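Local coordinates for protein subdomain of Desmoplakin Carboxy-Terminal domain (DPCT) (Homo sapiens, PDB 1LM5) that probably binds intermediate filaments through a plakin-repeat domain at its carboxy-terminal end, as part of the desmosomal linker desmoplakin, at residues Q59-L63 against Q64-S68. Numbering follows the deposited sequence.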
ATOM      1  N   GLN B  59     -10.212  -3.576  -9.251  1.00 23.58           N
ATOM      2  CA  GLN B  59      -8.929  -4.254  -9.121  1.00 25.49           C
ATOM      3  C   GLN B  59      -7.864  -3.493  -9.916  1.00 23.39           C
ATOM      4  O   GLN B  59      -8.156  -2.907 -10.955  1.00 22.40           O
ATOM      5  CB  GLN B  59      -9.040  -5.698  -9.611  1.00 29.60           C
ATOM      6  CG  GLN B  59      -9.007  -5.854 -11.113  1.00 37.03           C
ATOM      7  CD  GLN B  59      -9.374  -7.262 -11.568  1.00 41.89           C
ATOM      8  OE1 GLN B  59      -8.825  -8.255 -11.080  1.00 42.99           O
ATOM      9  NE2 GLN B  59     -10.301  -7.350 -12.519  1.00 43.65           N
ATOM     10  N   LYS B  60      -6.640  -3.480  -9.401  1.00 22.83           N
ATOM     11  CA  LYS B  60      -5.540  -2.797 -10.072  1.00 22.34           C
ATOM     12  C   LYS B  60      -4.938  -3.770 -11.072  1.00 22.60           C
ATOM     13  O   LYS B  60      -4.678  -4.928 -10.755  1.00 22.61           O
ATOM     14  CB  LYS B  60      -4.523  -2.339  -9.028  1.00 25.64           C
ATOM     15  CG  LYS B  60      -5.117  -1.256  -8.107  1.00 26.85           C
ATOM     16  CD  LYS B  60      -4.390  -1.135  -6.778  1.00 31.37           C
ATOM     17  CE  LYS B  60      -2.994  -0.558  -6.936  1.00 33.42           C
ATOM     18  NZ  LYS B  60      -2.305  -0.425  -5.609  1.00 37.21           N
ATOM     19  N   LEU B  61      -4.734  -3.301 -12.291  1.00 21.65           N
ATOM     20  CA  LEU B  61      -4.220  -4.153 -13.346  1.00 21.50           C
ATOM     21  C   LEU B  61      -2.921  -3.651 -13.942  1.00 21.58           C
ATOM     22  O   LEU B  61      -2.667  -2.452 -13.987  1.00 20.49           O
ATOM     23  CB  LEU B  61      -5.238  -4.232 -14.487  1.00 22.23           C
ATOM     24  CG  LEU B  61      -6.701  -4.525 -14.179  1.00 20.92           C
ATOM     25  CD1 LEU B  61      -7.538  -4.252 -15.440  1.00 21.74           C
ATOM     26  CD2 LEU B  61      -6.844  -5.969 -13.722  1.00 23.39           C
ATOM     27  N   SER B  62      -2.110  -4.587 -14.417  1.00 21.19           N
ATOM     28  CA  SER B  62      -0.871  -4.233 -15.091  1.00 21.67           C
ATOM     29  C   SER B  62      -1.376  -3.651 -16.402  1.00 21.66           C
ATOM     30  O   SER B  62      -2.535  -3.865 -16.771  1.00 19.85           O
ATOM     31  CB  SER B  62      -0.059  -5.490 -15.390  1.00 22.19           C
ATOM     32  OG  SER B  62      -0.849  -6.407 -16.124  1.00 21.74           O
ATOM     33  N   LEU B  63      -0.538  -2.921 -17.123  1.00 21.03           N
ATOM     34  CA  LEU B  63      -1.002  -2.385 -18.390  1.00 21.70           C
ATOM     35  C   LEU B  63      -1.419  -3.518 -19.323  1.00 22.92           C
ATOM     36  O   LEU B  63      -2.404  -3.403 -20.051  1.00 22.34           O
ATOM     37  CB  LEU B  63       0.085  -1.551 -19.066  1.00 20.82           C
ATOM     38  CG  LEU B  63       0.488  -0.247 -18.373  1.00 22.71           C
ATOM     39  CD1 LEU B  63       1.666   0.380 -19.116  1.00 20.90           C
ATOM     40  CD2 LEU B  63      -0.694   0.712 -18.355  1.00 20.72           C
ATOM     41  N   GLN B  64      -0.655  -4.608 -19.295  1.00 25.63           N
ATOM     42  CA  GLN B  64      -0.918  -5.754 -20.155  1.00 27.97           C
ATOM     43  C   GLN B  64      -2.315  -6.307 -19.914  1.00 26.96           C
ATOM     44  O   GLN B  64      -3.088  -6.527 -20.853  1.00 24.09           O
ATOM     45  CB  GLN B  64       0.129  -6.839 -19.901  1.00 32.04           C
ATOM     46  CG  GLN B  64      -0.025  -8.063 -20.777  1.00 36.39           C
ATOM     47  CD  GLN B  64       0.938  -9.172 -20.393  1.00 39.64           C
ATOM     48  OE1 GLN B  64       2.157  -8.982 -20.387  1.00 43.26           O
ATOM     49  NE2 GLN B  64       0.394 -10.337 -20.068  1.00 41.46           N
ATOM     50  N   ASP B  65      -2.643  -6.519 -18.646  1.00 25.73           N
ATOM     51  CA  ASP B  65      -3.953  -7.040 -18.291  1.00 26.46           C
ATOM     52  C   ASP B  65      -5.060  -6.044 -18.619  1.00 24.16           C
ATOM     53  O   ASP B  65      -6.148  -6.441 -19.033  1.00 22.94           O
ATOM     54  CB  ASP B  65      -3.981  -7.402 -16.811  1.00 28.63           C
ATOM     55  CG  ASP B  65      -3.150  -8.632 -16.508  1.00 34.98           C
ATOM     56  OD1 ASP B  65      -2.985  -8.971 -15.320  1.00 37.41           O
ATOM     57  OD2 ASP B  65      -2.664  -9.268 -17.470  1.00 37.86           O
ATOM     58  N   ALA B  66      -4.786  -4.754 -18.432  1.00 23.30           N
ATOM     59  CA  ALA B  66      -5.783  -3.725 -18.737  1.00 21.77           C
ATOM     60  C   ALA B  66      -6.070  -3.760 -20.236  1.00 21.15           C
ATOM     61  O   ALA B  66      -7.213  -3.582 -20.667  1.00 19.62           O
ATOM     62  CB  ALA B  66      -5.280  -2.347 -18.330  1.00 20.66           C
ATOM     63  N   VAL B  67      -5.036  -3.984 -21.040  1.00 21.36           N
ATOM     64  CA  VAL B  67      -5.265  -4.061 -22.483  1.00 20.03           C
ATOM     65  C   VAL B  67      -6.058  -5.330 -22.766  1.00 20.28           C
ATOM     66  O   VAL B  67      -7.032  -5.317 -23.512  1.00 20.61           O
ATOM     67  CB  VAL B  67      -3.943  -4.106 -23.280  1.00 21.81           C
ATOM     68  CG1 VAL B  67      -4.209  -4.545 -24.731  1.00 19.93           C
ATOM     69  CG2 VAL B  67      -3.304  -2.739 -23.264  1.00 20.91           C
ATOM     70  N   SER B  68      -5.637  -6.421 -22.150  1.00 19.52           N
ATOM     71  CA  SER B  68      -6.302  -7.693 -22.342  1.00 23.10           C
ATOM     72  C   SER B  68      -7.784  -7.627 -21.997  1.00 21.89           C
ATOM     73  O   SER B  68      -8.602  -8.269 -22.640  1.00 21.27           O
ATOM     74  CB  SER B  68      -5.609  -8.766 -21.502  1.00 22.18           C
ATOM     75  OG  SER B  68      -4.312  -8.987 -22.023  1.00 24.50           O
TER
HETATM   76  O   HOH W   1      -2.738  -7.164 -13.531  1.00 30.28           O
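Asp65 OD1 takes a hydrogen bond of 2.6 Å from a water, and that same water accepts from Ser62 N at 2.8 Å, so a single solvent molecule ties the aspartate to the backbone N of the cap residue. Ser62 answers with its own side chain: OG receives the amide of Asp65, N to OG 3.1 Å, in a nearly straight bond (N-H...O 162°). The serine can do this because chi1 of 55° sets OG between its backbone N and carbonyl carbon, turned over the first turn of the helix. Asp65 CG, at chi1 -71°, lies beside its own backbone N, which brings the carboxylate back toward Ser62. Ser62 is the N-cap of helix 63-68 and its OG makes the capping bond; the Asp65 side chain returns to Ser62 N through water, resembling a capping box with its second bond relayed by solvent. The turn then closes by ordinary helical bonds, Ala66 N to Ser62 O and Val67 N to Leu63 O, both 2.9 Å. Here, within a plectin repeat, the short strand 60-61, paired antiparallel with strand 52-53, passes through Ser62 alone into the helix. Leu61 packs beside the first turn: its CB lies 4.1 Å from Asp65 CB, and CD1 lies against Ala66, 3.8 Å from Ala66 CA. Ala66 also packs on Ile52 of the partner strand. The Leu63 side chain leads away from the turn and packs on Leu80 and Gln84 of helix 74-88 and on Ile52, while Val67, one turn on, touches Ala77 of that helix.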